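Local structure of isomerase prhC (Penicillium brasilianum, 5X9J) at residues Trp88-Trp93 and Cys115-Ile120; Tyr124-Leu129 and Phe147-Arg152; Leu33-Cys38 and Phe92-Glu97. The protein is an isomerase of the trt14 family that works as a homodimer in the biosynthesis of the highly congested hexacyclic fungal meroterpenoid paraherquonin. One frame throughout, in Å; residues are numbered along the deposited sequence.

Contact 1 (Trp88-Trp93 and Cys115-Ile120)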
# COMPACT_ATOMS: atom_id res chain seq x y z
N TRP B 88 3.81 -3.20 -23.22
CA TRP B 88 3.09 -4.30 -23.84
C TRP B 88 3.28 -5.53 -22.96
O TRP B 88 4.11 -5.55 -22.05
CB TRP B 88 3.57 -4.55 -25.30
CG TRP B 88 5.06 -4.81 -25.41
CD1 TRP B 88 5.68 -6.02 -25.49
CD2 TRP B 88 6.11 -3.83 -25.46
NE1 TRP B 88 7.04 -5.86 -25.57
CE2 TRP B 88 7.34 -4.52 -25.56
CE3 TRP B 88 6.13 -2.43 -25.42
CZ2 TRP B 88 8.57 -3.87 -25.61
CZ3 TRP B 88 7.37 -1.77 -25.48
CH2 TRP B 88 8.57 -2.49 -25.57
N ASN B 89 2.47 -6.55 -23.22
CA ASN B 89 2.47 -7.77 -22.42
C ASN B 89 2.22 -7.44 -20.94
O ASN B 89 2.89 -7.94 -20.03
CB ASN B 89 3.78 -8.54 -22.61
CG ASN B 89 3.67 -10.01 -22.21
OD1 ASN B 89 2.58 -10.60 -22.24
ND2 ASN B 89 4.79 -10.61 -21.83
N SER B 90 1.24 -6.57 -20.72
CA SER B 90 0.88 -6.12 -19.38
C SER B 90 0.06 -7.18 -18.66
O SER B 90 -0.96 -7.65 -19.18
CB SER B 90 0.06 -4.83 -19.46
OG SER B 90 0.85 -3.74 -19.87
N LYS B 91 0.50 -7.52 -17.44
CA LYS B 91 -0.16 -8.52 -16.60
C LYS B 91 -0.38 -7.92 -15.21
O LYS B 91 0.45 -7.16 -14.72
CB LYS B 91 0.69 -9.79 -16.48
CG LYS B 91 0.97 -10.52 -17.80
CD LYS B 91 2.05 -11.60 -17.62
CE LYS B 91 2.38 -12.31 -18.95
NZ LYS B 91 1.23 -13.12 -19.47
N PHE B 92 -1.50 -8.30 -14.58
CA PHE B 92 -1.88 -7.81 -13.26
C PHE B 92 -2.62 -8.94 -12.57
O PHE B 92 -3.61 -9.44 -13.11
CB PHE B 92 -2.74 -6.55 -13.38
CG PHE B 92 -2.90 -5.76 -12.09
CD1 PHE B 92 -3.98 -5.97 -11.24
CD2 PHE B 92 -1.99 -4.77 -11.75
CE1 PHE B 92 -4.14 -5.24 -10.07
CE2 PHE B 92 -2.14 -4.03 -10.58
CZ PHE B 92 -3.21 -4.26 -9.74
N TRP B 93 -2.15 -9.37 -11.40
CA TRP B 93 -2.74 -10.55 -10.78
C TRP B 93 -2.62 -10.45 -9.26
O TRP B 93 -1.68 -9.85 -8.73
CB TRP B 93 -2.07 -11.85 -11.27
CG TRP B 93 -0.61 -12.00 -10.88
CD1 TRP B 93 -0.11 -12.73 -9.85
CD2 TRP B 93 0.53 -11.41 -11.54
NE1 TRP B 93 1.26 -12.63 -9.81
CE2 TRP B 93 1.68 -11.83 -10.84
CE3 TRP B 93 0.69 -10.58 -12.65
CZ2 TRP B 93 2.97 -11.44 -11.22
CZ3 TRP B 93 1.97 -10.19 -13.02
CH2 TRP B 93 3.09 -10.62 -12.30
N CYS B 115 2.18 -6.75 -10.77
CA CYS B 115 2.03 -6.45 -12.18
C CYS B 115 3.40 -6.50 -12.84
O CYS B 115 4.44 -6.41 -12.18
CB CYS B 115 1.38 -5.08 -12.42
SG CYS B 115 2.34 -3.72 -11.76
N SER B 116 3.37 -6.66 -14.16
CA SER B 116 4.58 -6.72 -14.96
C SER B 116 4.24 -6.30 -16.38
O SER B 116 3.09 -6.37 -16.81
CB SER B 116 5.21 -8.11 -14.97
OG SER B 116 4.30 -9.07 -15.49
N ALA B 117 5.27 -5.84 -17.09
CA ALA B 117 5.14 -5.44 -18.48
C ALA B 117 6.52 -5.31 -19.08
O ALA B 117 7.50 -5.03 -18.38
CB ALA B 117 4.38 -4.11 -18.61
N ASP B 118 6.59 -5.54 -20.39
CA ASP B 118 7.70 -5.05 -21.18
C ASP B 118 7.42 -3.61 -21.57
O ASP B 118 6.27 -3.25 -21.85
CB ASP B 118 7.91 -5.92 -22.42
CG ASP B 118 8.43 -7.29 -22.06
OD1 ASP B 118 9.51 -7.36 -21.41
OD2 ASP B 118 7.76 -8.28 -22.38
N THR B 119 8.44 -2.76 -21.53
CA THR B 119 8.25 -1.36 -21.86
C THR B 119 9.42 -0.87 -22.69
O THR B 119 10.47 -1.51 -22.77
CB THR B 119 8.14 -0.46 -20.61
OG1 THR B 119 9.45 -0.26 -20.07
CG2 THR B 119 7.22 -1.07 -19.53
N ILE B 120 9.24 0.32 -23.25
CA ILE B 120 10.31 1.03 -23.95
C ILE B 120 11.57 1.09 -23.10
O ILE B 120 12.69 0.95 -23.61
CB ILE B 120 9.83 2.43 -24.35
CG1 ILE B 120 8.62 2.33 -25.28
CG2 ILE B 120 10.97 3.24 -24.98
CD1 ILE B 120 8.08 3.68 -25.72
O HOH W 1 4.70 -9.06 -18.40
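Trp88 and Lys91 pair with Asp118 and Ser116 in an antiparallel ladder made of two reciprocal pairs of backbone bonds. Trp88 N donates to Asp118 O at 2.8 Å and Asp118 N returns a bond to Trp88 O, less straight at 135°. Further along, Lys91 N reaches Ser116 O at 2.9 Å, and Ser116 N answers to Lys91 O. Between these pairs Asn89 and Ser90 both fall opposite Ala117, a beta bulge, with Asn89 at positive phi where the chain turns a corner. The bulge carbonyl is served by a water that donates to Asn89 O at 2.7 Å and also hydrogen-bonds to Ser116 OG, a hydroxyl short enough to stay close to the strand.

The aromatic contacts are of two sorts. With CG held between its own backbone N and carbonyl carbon (chi1 56°), the Trp88 indole lies across the neighbouring strand. Asp118 CB sits over its five-membered ring in a CH-pi contact, 3.6 Å from the centroid, while the six-membered ring runs on to the next residue, Trp88 CH2 lying 3.4 Å from Thr119 C. Trp93 covers the other end, its CZ3 edge 3.6 Å from Ser116 OG and one face over Cys115 N.

The closest apolar pair lies on the opposite side of the sheet, where Phe92 CD2 is 3.4 Å from Cys115 CB. There Phe92 also meets Phe37, Cys38 and Ile41 of helix 26-43, and Ser90 OG bonds to Trp83 NE1.

The strand pair is thus two-faced: Phe92, buried under helix 26-43, shares one face with Cys115, whereas Trp88, Lys91, Trp93, Ser116 and Asp118 share the outer face, where broad indoles cover the backbone and polar ends can reach solvent.

Contact 2 (Tyr124-Leu129 and Phe147-Arg152); sequences YENENL and FFDAVR
The carboxamide of Asn126 turns its edge to the Asp149 backbone and is gripped all along it. Asn126 ND2 sends one N-H almost perfectly straight (178°) to Tyr124 OH, in the amide plane, and the other to Asp149 O at 3.1 Å. On the acceptor side Asn126 OD1 takes Asp149 N at 3.0 Å and Glu127 N at 2.8 Å. Four bonds therefore fix the rotation of this buried amide, and asparagine suits the place because it offers two donors and an acceptor at once. The Tyr124 ring meets Arg152 O at its CE1 edge, 3.6 Å away, and Trp83 packs against it with the planes inclined. The Phe147 ring likewise has Leu129 O near its plane.

Arg152 brings its guanidinium back over the strand by bending at chi2 (-73°). Arg152 NH1 donates to Glu125 O at 3.0 Å, approaching from above the carbonyl plane, and also to a water that in turn donates to Glu127 OE2. The nearby carboxylates of Glu125 and Glu127 probably favour the positive charge without touching it.

Leu129 and Phe147 form an antiparallel hydrogen-bonded pair, with backbone N to O distances of 2.8 Å both ways. Their CB atoms pack at 4.1 Å, on a side where Leu129 of the second subunit covers both residues.

Asp149 N-caps the helix that follows: Asp149 OD2 accepts Arg152 N at 2.9 Å, Val151 N more weakly, and, across the homodimer interface, Ser65 OG of the second subunit. The arrangement is that of a beta hairpin running directly into an N-capped helix, 150-162, whose cap residue is held by Asn126 and whose first turn is tied to the partner strand by Arg152.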
# COMPACT_ATOMS: atom_id res chain seq x y z
N TYR B 124 9.41 -4.22 -16.54
CA TYR B 124 8.82 -3.50 -15.42
C TYR B 124 8.13 -4.51 -14.53
O TYR B 124 7.39 -5.37 -15.01
CB TYR B 124 7.83 -2.45 -15.90
CG TYR B 124 7.12 -1.67 -14.81
CD1 TYR B 124 7.83 -0.94 -13.87
CD2 TYR B 124 5.73 -1.64 -14.75
CE1 TYR B 124 7.19 -0.20 -12.89
CE2 TYR B 124 5.07 -0.91 -13.76
CZ TYR B 124 5.81 -0.20 -12.83
OH TYR B 124 5.17 0.54 -11.87
N GLU B 125 8.38 -4.41 -13.23
CA GLU B 125 7.67 -5.23 -12.25
C GLU B 125 7.33 -4.36 -11.06
O GLU B 125 8.16 -3.57 -10.60
CB GLU B 125 8.50 -6.44 -11.83
CG GLU B 125 8.79 -7.38 -13.00
CD GLU B 125 9.78 -8.49 -12.66
OE1 GLU B 125 10.53 -8.34 -11.68
OE2 GLU B 125 9.80 -9.50 -13.39
N ASN B 126 6.09 -4.46 -10.58
CA ASN B 126 5.69 -3.73 -9.40
C ASN B 126 4.78 -4.62 -8.57
O ASN B 126 4.31 -5.67 -9.03
CB ASN B 126 5.04 -2.39 -9.76
CG ASN B 126 5.34 -1.30 -8.72
OD1 ASN B 126 5.48 -1.61 -7.55
ND2 ASN B 126 5.44 -0.04 -9.15
N GLU B 127 4.56 -4.21 -7.32
CA GLU B 127 3.68 -4.89 -6.39
C GLU B 127 2.80 -3.83 -5.74
O GLU B 127 3.23 -2.69 -5.53
CB GLU B 127 4.47 -5.69 -5.35
CG GLU B 127 5.21 -6.89 -5.97
CD GLU B 127 6.21 -7.54 -5.03
OE1 GLU B 127 6.01 -7.48 -3.79
OE2 GLU B 127 7.21 -8.12 -5.52
N ASN B 128 1.57 -4.22 -5.45
CA ASN B 128 0.51 -3.25 -5.21
C ASN B 128 -0.34 -3.70 -4.03
O ASN B 128 -0.38 -4.87 -3.67
CB ASN B 128 -0.38 -3.07 -6.45
CG ASN B 128 0.43 -2.76 -7.73
OD1 ASN B 128 0.45 -1.62 -8.20
ND2 ASN B 128 1.09 -3.78 -8.28
N LEU B 129 -1.05 -2.74 -3.45
CA LEU B 129 -2.17 -3.01 -2.57
C LEU B 129 -3.36 -2.27 -3.16
O LEU B 129 -3.28 -1.06 -3.41
CB LEU B 129 -1.88 -2.58 -1.13
CG LEU B 129 -2.83 -3.05 -0.00
CD1 LEU B 129 -4.19 -2.34 -0.04
CD2 LEU B 129 -3.04 -4.53 -0.01
N PHE B 147 -2.00 1.39 -3.90
CA PHE B 147 -0.64 1.61 -3.43
C PHE B 147 0.30 0.78 -4.29
O PHE B 147 -0.00 -0.36 -4.61
CB PHE B 147 -0.47 1.16 -1.98
CG PHE B 147 -1.19 2.00 -1.01
CD1 PHE B 147 -2.56 1.87 -0.85
CD2 PHE B 147 -0.50 2.94 -0.26
CE1 PHE B 147 -3.24 2.67 0.06
CE2 PHE B 147 -1.16 3.73 0.65
CZ PHE B 147 -2.54 3.60 0.81
N PHE B 148 1.44 1.35 -4.64
CA PHE B 148 2.40 0.63 -5.45
C PHE B 148 3.77 0.99 -4.90
O PHE B 148 3.90 1.88 -4.06
CB PHE B 148 2.28 1.00 -6.94
CG PHE B 148 2.29 2.48 -7.18
CD1 PHE B 148 1.11 3.20 -7.13
CD2 PHE B 148 3.48 3.15 -7.37
CE1 PHE B 148 1.12 4.58 -7.30
CE2 PHE B 148 3.50 4.52 -7.54
CZ PHE B 148 2.32 5.24 -7.52
N ASP B 149 4.80 0.30 -5.38
CA ASP B 149 6.16 0.66 -5.00
C ASP B 149 6.57 1.86 -5.83
O ASP B 149 6.73 1.77 -7.05
CB ASP B 149 7.12 -0.51 -5.20
CG ASP B 149 8.51 -0.22 -4.66
OD1 ASP B 149 8.98 -1.00 -3.81
OD2 ASP B 149 9.14 0.79 -5.07
N ALA B 150 6.73 3.00 -5.16
CA ALA B 150 6.99 4.24 -5.87
C ALA B 150 8.39 4.27 -6.46
O ALA B 150 8.63 4.99 -7.44
CB ALA B 150 6.77 5.44 -4.93
N VAL B 151 9.32 3.52 -5.89
CA VAL B 151 10.67 3.51 -6.43
C VAL B 151 10.72 2.70 -7.73
O VAL B 151 11.38 3.10 -8.70
CB VAL B 151 11.68 2.99 -5.39
CG1 VAL B 151 13.01 2.60 -6.05
CG2 VAL B 151 11.91 4.06 -4.29
N ARG B 152 10.02 1.56 -7.77
CA ARG B 152 9.86 0.83 -9.03
C ARG B 152 9.27 1.74 -10.10
O ARG B 152 9.76 1.78 -11.23
CB ARG B 152 8.96 -0.39 -8.82
CG ARG B 152 9.60 -1.51 -8.03
CD ARG B 152 10.66 -2.24 -8.86
NE ARG B 152 11.35 -3.28 -8.09
CZ ARG B 152 10.88 -4.50 -7.88
NH1 ARG B 152 9.70 -4.85 -8.37
NH2 ARG B 152 11.59 -5.38 -7.18
O HOH W 2 8.28 -7.39 -7.98

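Contact 3 (Leu33-Cys38 and Phe92-Glu97)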
# COMPACT_ATOMS: atom_id res chain seq x y z
N LEU B 33 -15.09 -10.39 -7.44
CA LEU B 33 -14.95 -9.07 -8.05
C LEU B 33 -13.49 -8.65 -8.13
O LEU B 33 -13.05 -8.09 -9.14
CB LEU B 33 -15.77 -8.05 -7.27
CG LEU B 33 -15.76 -6.63 -7.86
CD1 LEU B 33 -16.44 -6.62 -9.21
CD2 LEU B 33 -16.43 -5.64 -6.91
N ALA B 34 -12.70 -8.94 -7.09
CA ALA B 34 -11.29 -8.58 -7.09
C ALA B 34 -10.52 -9.33 -8.18
O ALA B 34 -9.72 -8.74 -8.92
CB ALA B 34 -10.69 -8.86 -5.71
N HIS B 35 -10.75 -10.64 -8.28
CA HIS B 35 -10.10 -11.40 -9.35
C HIS B 35 -10.53 -10.91 -10.73
O HIS B 35 -9.71 -10.80 -11.65
CB HIS B 35 -10.42 -12.89 -9.20
CG HIS B 35 -9.69 -13.54 -8.07
ND1 HIS B 35 -8.32 -13.72 -8.07
CD2 HIS B 35 -10.14 -14.07 -6.91
CE1 HIS B 35 -7.96 -14.33 -6.96
NE2 HIS B 35 -9.05 -14.55 -6.23
N LYS B 36 -11.82 -10.59 -10.88
CA LYS B 36 -12.32 -10.09 -12.16
C LYS B 36 -11.68 -8.76 -12.51
O LYS B 36 -11.26 -8.54 -13.66
CB LYS B 36 -13.85 -9.96 -12.09
CG LYS B 36 -14.48 -9.40 -13.36
CD LYS B 36 -16.00 -9.47 -13.26
CE LYS B 36 -16.66 -9.08 -14.59
NZ LYS B 36 -18.14 -8.99 -14.42
N PHE B 37 -11.63 -7.84 -11.54
CA PHE B 37 -10.90 -6.58 -11.71
C PHE B 37 -9.50 -6.82 -12.27
O PHE B 37 -9.10 -6.20 -13.26
CB PHE B 37 -10.84 -5.87 -10.35
CG PHE B 37 -10.01 -4.62 -10.35
CD1 PHE B 37 -8.67 -4.65 -9.95
CD2 PHE B 37 -10.56 -3.40 -10.73
CE1 PHE B 37 -7.90 -3.49 -9.94
CE2 PHE B 37 -9.79 -2.23 -10.71
CZ PHE B 37 -8.46 -2.29 -10.32
N CYS B 38 -8.75 -7.75 -11.67
CA CYS B 38 -7.38 -8.01 -12.11
C CYS B 38 -7.34 -8.64 -13.51
O CYS B 38 -6.54 -8.23 -14.35
CB CYS B 38 -6.67 -8.90 -11.09
SG CYS B 38 -6.37 -8.03 -9.50
N PHE B 92 -1.50 -8.30 -14.58
CA PHE B 92 -1.88 -7.81 -13.26
C PHE B 92 -2.62 -8.94 -12.57
O PHE B 92 -3.61 -9.44 -13.11
CB PHE B 92 -2.74 -6.55 -13.38
CG PHE B 92 -2.90 -5.76 -12.09
CD1 PHE B 92 -3.98 -5.97 -11.24
CD2 PHE B 92 -1.99 -4.77 -11.75
CE1 PHE B 92 -4.14 -5.24 -10.07
CE2 PHE B 92 -2.14 -4.03 -10.58
CZ PHE B 92 -3.21 -4.26 -9.74
N TRP B 93 -2.15 -9.37 -11.40
CA TRP B 93 -2.74 -10.55 -10.78
C TRP B 93 -2.62 -10.45 -9.26
O TRP B 93 -1.68 -9.85 -8.73
CB TRP B 93 -2.07 -11.85 -11.27
CG TRP B 93 -0.61 -12.00 -10.88
CD1 TRP B 93 -0.11 -12.73 -9.85
CD2 TRP B 93 0.53 -11.41 -11.54
NE1 TRP B 93 1.26 -12.63 -9.81
CE2 TRP B 93 1.68 -11.83 -10.84
CE3 TRP B 93 0.69 -10.58 -12.65
CZ2 TRP B 93 2.97 -11.44 -11.22
CZ3 TRP B 93 1.97 -10.19 -13.02
CH2 TRP B 93 3.09 -10.62 -12.30
N ILE B 94 -3.58 -11.08 -8.57
CA ILE B 94 -3.58 -11.11 -7.11
C ILE B 94 -2.51 -12.07 -6.62
O ILE B 94 -2.34 -13.18 -7.15
CB ILE B 94 -4.97 -11.51 -6.59
CG1 ILE B 94 -6.02 -10.50 -7.06
CG2 ILE B 94 -4.98 -11.57 -5.06
CD1 ILE B 94 -7.40 -10.78 -6.51
N ILE B 95 -1.76 -11.63 -5.60
CA ILE B 95 -0.76 -12.45 -4.93
C ILE B 95 -1.14 -12.57 -3.46
O ILE B 95 -1.92 -11.77 -2.93
CB ILE B 95 0.66 -11.86 -5.06
CG1 ILE B 95 0.71 -10.46 -4.41
CG2 ILE B 95 1.11 -11.82 -6.52
CD1 ILE B 95 2.13 -9.84 -4.31
N ASP B 96 -0.56 -13.57 -2.81
CA ASP B 96 -0.58 -13.70 -1.35
C ASP B 96 -2.02 -13.60 -0.83
O ASP B 96 -2.36 -12.76 -0.00
CB ASP B 96 0.32 -12.64 -0.70
CG ASP B 96 0.53 -12.86 0.80
OD1 ASP B 96 0.35 -14.00 1.27
OD2 ASP B 96 0.88 -11.87 1.50
N GLU B 97 -2.87 -14.47 -1.39
CA GLU B 97 -4.31 -14.34 -1.23
C GLU B 97 -4.76 -14.48 0.21
O GLU B 97 -5.84 -13.96 0.56
CB GLU B 97 -5.04 -15.38 -2.08
CG GLU B 97 -5.20 -14.96 -3.52
CD GLU B 97 -5.84 -16.05 -4.38
OE1 GLU B 97 -6.92 -16.56 -4.00
OE2 GLU B 97 -5.24 -16.38 -5.42
O HOH W 3 -5.67 -12.64 -9.88
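Ala34 starts the contact from helix 26-43, its CB 3.9 Å from Ile94 CD1; a methyl is all the helix extends here, which lets the isoleucine tip lie close to the helix backbone.

His35 follows with its imidazole set across the Ile94 chain at about a right angle. Ile94 CD1 rests over one face of the His35 ring, 3.7 Å from its centroid, a CH-pi contact. Glu97 stands at the ring's edge, its carboxylate turned 71° to the imidazole and Glu97 OE1 3.7 Å from His35 NE2, a distance that suggests at most a loose electrostatic attraction. In the ring plane near ND1 lies a water, weakly bonded to that nitrogen, which accepts Ile94 N at 2.9 Å and so serves a strand N-H facing the helix.

Phe37 takes the inward side of the helix. Its CG stands anti to the backbone N (chi1 175°), directing the ring toward Phe92, with Phe37 CE1 4.1 Å from Phe92 CE1, and into a core that includes Leu132 and Ile144.

Cys38 closes the segment by pushing its sulfur between two strand side chains. Cys38 SG lies 3.5 Å from Ile94 CG1 and meets the edge of the Phe92 ring in a sulfur-aromatic contact, 4.7 Å from the centroid; a small, polarisable sulfur suits a place between a ring edge and an aliphatic chain.

Helix and strand segments run nearly antiparallel, 161° apart with axes 7.8 Å from each other. This is a helix laid on the face of a curled mixed sheet, the layout of an alpha+beta cone consistent with the NTF2-like fold.

Contacts 1 and 2 are successive seams of one curled sheet: strands 108-119 and 124-134 are neighbours, joined by probable backbone bonds from Tyr124 N to Ala117 O and from Cys115 N to Asn126 O. Contact 3 shares Phe92 and Trp93 with contact 1 and lays the helix 26-43 on the inward face of strand 90-94. Contact 2 is the most buried and reaches the second subunit, and its Asn126, Asp149 and Arg152 are each pinned by several bonds. Contact 1, farther from the chain centre, pairs backbones beneath exposed indoles. Contact 3 relies mainly on apolar, sulfur and ring contacts, grading from core at Phe37 to surface at Glu97.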